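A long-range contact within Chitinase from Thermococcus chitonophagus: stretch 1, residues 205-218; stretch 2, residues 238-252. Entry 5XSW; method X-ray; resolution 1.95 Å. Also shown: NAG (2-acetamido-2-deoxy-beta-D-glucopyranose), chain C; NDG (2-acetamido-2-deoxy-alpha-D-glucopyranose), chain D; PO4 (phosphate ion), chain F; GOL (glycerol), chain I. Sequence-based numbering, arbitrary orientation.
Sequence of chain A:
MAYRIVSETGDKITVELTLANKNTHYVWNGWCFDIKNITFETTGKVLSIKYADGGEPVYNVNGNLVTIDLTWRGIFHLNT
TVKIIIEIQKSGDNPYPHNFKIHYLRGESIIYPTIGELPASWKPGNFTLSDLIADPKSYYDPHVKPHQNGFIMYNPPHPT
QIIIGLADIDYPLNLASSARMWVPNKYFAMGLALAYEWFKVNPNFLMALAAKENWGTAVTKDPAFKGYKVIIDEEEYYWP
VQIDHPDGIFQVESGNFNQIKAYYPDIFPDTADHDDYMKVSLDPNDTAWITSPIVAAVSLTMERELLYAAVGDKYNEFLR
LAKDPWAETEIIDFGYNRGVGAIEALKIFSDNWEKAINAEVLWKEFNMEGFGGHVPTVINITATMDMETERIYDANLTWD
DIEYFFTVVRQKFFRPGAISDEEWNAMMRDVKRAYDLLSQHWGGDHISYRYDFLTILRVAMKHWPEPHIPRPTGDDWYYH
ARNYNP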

# COMPACT_ATOMS: atom_id res chain seq x y z
N PHE A 205 -1.00 6.78 -23.49
CA PHE A 205 -1.23 7.33 -22.13
C PHE A 205 -0.08 6.79 -21.20
O PHE A 205 0.49 7.55 -20.44
CB PHE A 205 -2.58 6.91 -21.59
CG PHE A 205 -2.80 7.38 -20.16
CD1 PHE A 205 -3.17 8.69 -19.94
CD2 PHE A 205 -2.53 6.53 -19.07
CE1 PHE A 205 -3.32 9.20 -18.62
CE2 PHE A 205 -2.66 7.02 -17.73
CZ PHE A 205 -3.07 8.36 -17.54
N LEU A 206 0.20 5.49 -21.26
CA LEU A 206 1.31 4.93 -20.41
C LEU A 206 2.64 5.54 -20.79
O LEU A 206 3.49 5.81 -19.93
CB LEU A 206 1.42 3.38 -20.53
CG LEU A 206 0.24 2.66 -19.84
CD1 LEU A 206 0.31 1.14 -19.96
CD2 LEU A 206 0.18 3.00 -18.30
N MET A 207 2.81 5.86 -22.07
CA MET A 207 4.05 6.50 -22.57
C MET A 207 4.20 7.91 -21.96
O MET A 207 5.28 8.33 -21.47
CB MET A 207 4.03 6.61 -24.11
CG MET A 207 4.27 5.27 -24.82
SD MET A 207 6.05 4.79 -24.89
CE MET A 207 6.78 6.07 -25.93
N ALA A 208 3.10 8.63 -21.99
CA ALA A 208 3.04 9.98 -21.48
C ALA A 208 3.31 9.95 -19.97
O ALA A 208 4.01 10.83 -19.44
CB ALA A 208 1.64 10.60 -21.73
N LEU A 209 2.73 8.95 -19.31
CA LEU A 209 2.81 8.87 -17.86
C LEU A 209 4.29 8.62 -17.48
O LEU A 209 4.83 9.29 -16.61
CB LEU A 209 1.92 7.75 -17.33
CG LEU A 209 1.95 7.61 -15.77
CD1 LEU A 209 1.53 8.92 -15.01
CD2 LEU A 209 1.04 6.45 -15.35
N ALA A 210 4.95 7.67 -18.16
CA ALA A 210 6.35 7.39 -17.82
C ALA A 210 7.24 8.61 -18.10
O ALA A 210 8.26 8.82 -17.41
CB ALA A 210 6.88 6.15 -18.60
N ALA A 211 6.91 9.37 -19.15
CA ALA A 211 7.75 10.51 -19.51
C ALA A 211 7.72 11.58 -18.36
O ALA A 211 8.76 12.13 -17.92
CB ALA A 211 7.28 11.11 -20.85
N LYS A 212 6.50 11.85 -17.88
CA LYS A 212 6.31 12.81 -16.77
C LYS A 212 6.97 12.28 -15.50
O LYS A 212 7.71 13.04 -14.81
CB LYS A 212 4.80 13.07 -16.54
CG LYS A 212 4.51 13.90 -15.27
CD LYS A 212 5.21 15.28 -15.36
CE LYS A 212 5.57 15.78 -13.97
NZ LYS A 212 6.35 17.03 -13.95
N GLU A 213 6.73 11.02 -15.17
CA GLU A 213 7.19 10.46 -13.88
C GLU A 213 8.70 10.36 -13.77
O GLU A 213 9.26 10.60 -12.68
CB GLU A 213 6.61 9.07 -13.64
CG GLU A 213 5.08 9.14 -13.33
CD GLU A 213 4.76 9.75 -11.98
OE1 GLU A 213 3.54 9.86 -11.71
OE2 GLU A 213 5.71 10.03 -11.16
N ASN A 214 9.37 9.94 -14.86
CA ASN A 214 10.83 9.74 -14.76
C ASN A 214 11.51 9.68 -16.12
O ASN A 214 12.47 8.94 -16.30
CB ASN A 214 11.08 8.42 -13.97
CG ASN A 214 12.55 8.20 -13.54
OD1 ASN A 214 13.37 9.12 -13.50
ND2 ASN A 214 12.87 6.93 -13.21
N TRP A 215 10.99 10.45 -17.07
CA TRP A 215 11.62 10.53 -18.39
C TRP A 215 11.79 9.12 -18.97
O TRP A 215 12.75 8.86 -19.67
CB TRP A 215 13.01 11.23 -18.29
CG TRP A 215 12.97 12.72 -18.22
CD1 TRP A 215 13.02 13.51 -17.05
CD2 TRP A 215 12.81 13.65 -19.32
NE1 TRP A 215 13.00 14.84 -17.41
CE2 TRP A 215 12.85 14.96 -18.77
CE3 TRP A 215 12.68 13.50 -20.71
CZ2 TRP A 215 12.78 16.11 -19.57
CZ3 TRP A 215 12.62 14.66 -21.51
CH2 TRP A 215 12.62 15.95 -20.93
N GLY A 216 10.89 8.19 -18.66
CA GLY A 216 11.17 6.79 -19.04
C GLY A 216 11.13 6.61 -20.56
O GLY A 216 11.85 5.78 -21.13
N THR A 217 10.37 7.46 -21.23
CA THR A 217 9.93 7.24 -22.62
C THR A 217 10.07 8.51 -23.43
O THR A 217 9.37 8.69 -24.40
CB THR A 217 8.44 6.81 -22.62
OG1 THR A 217 7.73 7.77 -21.79
CG2 THR A 217 8.29 5.44 -21.98
N ALA A 218 10.98 9.39 -23.03
CA ALA A 218 11.19 10.59 -23.80
C ALA A 218 12.65 10.99 -23.69
O ALA A 218 13.30 10.74 -22.68
CB ALA A 218 10.30 11.72 -23.32
N TYR A 238 19.59 13.51 -25.06
CA TYR A 238 19.80 13.11 -23.69
C TYR A 238 18.56 12.40 -23.18
O TYR A 238 17.44 12.83 -23.47
CB TYR A 238 20.13 14.36 -22.80
CG TYR A 238 21.25 15.14 -23.45
CD1 TYR A 238 22.56 14.62 -23.49
CD2 TYR A 238 21.00 16.34 -24.13
CE1 TYR A 238 23.62 15.33 -24.17
CE2 TYR A 238 22.03 17.05 -24.82
CZ TYR A 238 23.34 16.54 -24.82
OH TYR A 238 24.33 17.24 -25.47
N TRP A 239 18.78 11.34 -22.43
CA TRP A 239 17.70 10.54 -21.81
C TRP A 239 17.77 10.77 -20.30
O TRP A 239 18.51 10.08 -19.65
CB TRP A 239 17.92 9.05 -22.12
CG TRP A 239 16.76 8.14 -21.74
CD1 TRP A 239 15.46 8.52 -21.54
CD2 TRP A 239 16.81 6.73 -21.54
NE1 TRP A 239 14.70 7.42 -21.23
CE2 TRP A 239 15.49 6.30 -21.24
CE3 TRP A 239 17.82 5.78 -21.61
CZ2 TRP A 239 15.17 4.97 -20.96
CZ3 TRP A 239 17.51 4.42 -21.35
CH2 TRP A 239 16.18 4.03 -21.02
N PRO A 240 17.01 11.74 -19.77
CA PRO A 240 17.18 12.16 -18.36
C PRO A 240 16.49 11.24 -17.36
O PRO A 240 16.04 11.69 -16.31
CB PRO A 240 16.55 13.59 -18.33
CG PRO A 240 16.36 14.00 -19.85
CD PRO A 240 16.07 12.62 -20.51
N VAL A 241 16.36 9.97 -17.70
CA VAL A 241 15.76 9.00 -16.79
C VAL A 241 16.67 8.71 -15.56
O VAL A 241 17.91 8.63 -15.68
CB VAL A 241 15.48 7.70 -17.57
CG1 VAL A 241 16.79 7.08 -18.10
CG2 VAL A 241 14.79 6.63 -16.68
N GLN A 242 16.10 8.53 -14.37
CA GLN A 242 16.90 7.94 -13.26
C GLN A 242 16.67 6.46 -13.37
O GLN A 242 15.69 5.92 -12.83
CB GLN A 242 16.47 8.48 -11.87
CG GLN A 242 16.68 9.99 -11.78
CD GLN A 242 16.10 10.64 -10.50
OE1 GLN A 242 15.87 9.98 -9.48
NE2 GLN A 242 15.88 11.92 -10.58
N ILE A 243 17.57 5.77 -14.08
CA ILE A 243 17.23 4.44 -14.58
C ILE A 243 17.31 3.40 -13.49
O ILE A 243 16.75 2.30 -13.60
CB ILE A 243 18.18 4.01 -15.79
CG1 ILE A 243 17.59 2.80 -16.56
CG2 ILE A 243 19.58 3.56 -15.24
CD1 ILE A 243 16.44 3.12 -17.45
N ASP A 244 18.05 3.69 -12.41
CA ASP A 244 18.12 2.73 -11.31
C ASP A 244 17.13 3.01 -10.16
O ASP A 244 17.20 2.41 -9.10
CB ASP A 244 19.52 2.71 -10.74
CG ASP A 244 20.53 2.31 -11.81
OD1 ASP A 244 20.30 1.28 -12.51
OD2 ASP A 244 21.46 3.08 -12.03
N HIS A 245 16.22 3.93 -10.37
CA HIS A 245 15.23 4.23 -9.30
C HIS A 245 14.39 3.00 -8.98
O HIS A 245 13.85 2.36 -9.88
CB HIS A 245 14.36 5.40 -9.74
CG HIS A 245 13.68 6.08 -8.59
ND1 HIS A 245 12.75 5.43 -7.81
CD2 HIS A 245 13.83 7.32 -8.06
CE1 HIS A 245 12.29 6.26 -6.88
NE2 HIS A 245 12.95 7.41 -7.00
N PRO A 246 14.29 2.62 -7.70
CA PRO A 246 13.54 1.41 -7.34
C PRO A 246 12.07 1.50 -7.75
O PRO A 246 11.43 0.47 -7.91
CB PRO A 246 13.61 1.37 -5.78
CG PRO A 246 14.93 2.22 -5.48
CD PRO A 246 14.90 3.29 -6.54
N ASP A 247 11.55 2.71 -7.92
CA ASP A 247 10.11 2.81 -8.31
C ASP A 247 9.94 2.82 -9.85
O ASP A 247 8.81 2.91 -10.32
CB ASP A 247 9.46 4.06 -7.70
CG ASP A 247 9.50 4.03 -6.15
OD1 ASP A 247 9.63 2.95 -5.57
OD2 ASP A 247 9.39 5.08 -5.54
N GLY A 248 11.03 2.75 -10.62
CA GLY A 248 10.90 2.49 -12.07
C GLY A 248 10.50 3.72 -12.84
O GLY A 248 10.45 4.83 -12.30
N ILE A 249 10.18 3.54 -14.12
CA ILE A 249 9.91 4.71 -14.94
C ILE A 249 8.49 5.23 -14.71
O ILE A 249 8.22 6.35 -15.07
CB ILE A 249 10.10 4.40 -16.43
CG1 ILE A 249 9.21 3.23 -16.90
CG2 ILE A 249 11.61 3.99 -16.74
CD1 ILE A 249 9.26 3.04 -18.50
N PHE A 250 7.62 4.43 -14.12
CA PHE A 250 6.23 4.88 -13.74
C PHE A 250 6.12 5.41 -12.32
O PHE A 250 5.06 5.90 -11.93
CB PHE A 250 5.28 3.68 -13.89
CG PHE A 250 5.15 3.24 -15.34
CD1 PHE A 250 4.42 4.04 -16.24
CD2 PHE A 250 5.86 2.11 -15.79
CE1 PHE A 250 4.30 3.67 -17.60
CE2 PHE A 250 5.78 1.70 -17.18
CZ PHE A 250 4.98 2.47 -18.06
N GLN A 251 7.20 5.24 -11.54
CA GLN A 251 7.26 5.73 -10.12
C GLN A 251 6.14 5.17 -9.31
O GLN A 251 5.43 5.87 -8.59
CB GLN A 251 7.26 7.27 -10.07
CG GLN A 251 8.54 7.84 -10.79
CD GLN A 251 9.79 7.73 -9.85
OE1 GLN A 251 9.88 8.50 -8.89
NE2 GLN A 251 10.68 6.74 -10.08
N VAL A 252 5.94 3.87 -9.45
CA VAL A 252 4.99 3.16 -8.61
C VAL A 252 5.71 2.86 -7.25
O VAL A 252 6.71 2.15 -7.25
CB VAL A 252 4.54 1.81 -9.23
CG1 VAL A 252 3.64 1.05 -8.19
CG2 VAL A 252 3.76 2.05 -10.58
C1 NAG C . 8.83 13.46 -10.85
C2 NAG C . 9.17 12.42 -9.85
C3 NAG C . 7.96 11.57 -9.49
C4 NAG C . 6.77 12.40 -9.09
C5 NAG C . 6.49 13.36 -10.17
C6 NAG C . 5.34 14.24 -9.73
C7 NAG C . 11.45 11.32 -9.70
C8 NAG C . 12.51 10.38 -10.34
N2 NAG C . 10.25 11.57 -10.39
O3 NAG C . 8.25 10.64 -8.43
O4 NAG C . 5.59 11.58 -9.02
O5 NAG C . 7.65 14.23 -10.43
O6 NAG C . 5.26 15.18 -10.79
O7 NAG C . 11.59 11.86 -8.59
C1 NDG D . 11.33 17.65 -13.05
C2 NDG D . 9.85 17.69 -12.68
C3 NDG D . 9.47 16.61 -11.72
C4 NDG D . 9.94 15.22 -12.11
C5 NDG D . 11.44 15.23 -12.43
C6 NDG D . 11.89 13.95 -13.11
C7 NDG D . 8.71 19.91 -12.73
C8 NDG D . 8.37 21.30 -12.07
O5 NDG D . 11.76 16.26 -13.40
O3 NDG D . 8.02 16.62 -11.63
O4 NDG D . 9.90 14.37 -10.96
O6 NDG D . 13.31 13.94 -13.25
O7 NDG D . 8.21 19.56 -13.78
N2 NDG D . 9.59 18.99 -12.08
O1 NDG D . 12.10 17.99 -11.98
P PO4 F . 20.35 6.75 -12.07
O1 PO4 F . 21.58 5.90 -11.71
O2 PO4 F . 20.26 6.84 -13.66
O3 PO4 F . 20.56 8.15 -11.61
O4 PO4 F . 19.08 6.18 -11.36
C1 GOL I . 2.63 9.25 -6.41
O1 GOL I . 1.89 8.08 -6.15
C2 GOL I . 3.70 8.78 -7.36
O2 GOL I . 4.32 7.59 -6.86
C3 GOL I . 3.20 8.76 -8.79
O3 GOL I . 2.85 10.06 -9.28
O HOH W 1 13.98 11.58 -14.32

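An irregular segment can pack closely against a helix where small residues leave hollows for large ones. The chitinase of Thermococcus chitonophagus illustrates this: a helix and the loop that follows it lie against a largely irregular stretch, burying 762 Å² over both sides.

The first hollow is on the helix. Ala 210 points toward the partner, and its short side chain lets the backbones close to 4.8 Å between Ala 210 CA and Phe 250 CA. The CA-to-CB bond of Phe 250 points sideways, yet the end of its ring comes nearer the helix, with CE1 3.7 Å from Ala 210 CB and 4.1 Å from Leu 206 CB; Leu 209 adds a further apolar contact. Ile 249 CD1 also meets Ala 210 CB, at 3.9 Å.

The second hollow is Gly 216. Its CA lies 3.7 Å from Ile 249 CG2, and a CB here would sit 2.4 Å from Ile 249 CB, so the absence of a side chain is what admits the isoleucine.

Just before it, Trp 215 takes positive phi as the chain leaves helical geometry, and offers a flat surface rather than a pocket. Pro 240 lies over one face of its indole, CB 3.6 Å from the centroid of the five-membered ring, a CH-pi contact. Trp 239 instead turns its edge to the loop: NE1 makes weak hydrogen bonds to Trp 215 O (2.9 Å) and Gly 216 O (3.3 Å).

Asn 214 supplies the polar lock. Its amide pairs with the backbone of one residue, OD1 accepting from Gln 242 N (2.9 Å) and ND2 donating to Gln 242 O (3.0 Å), while ND2 also bonds weakly to Gly 248 O (3.3 Å). A water donates to both Asn 214 OD1 and Pro 240 O, bridging the stretches, and its oxygen lies 2.7 Å from NDG O6.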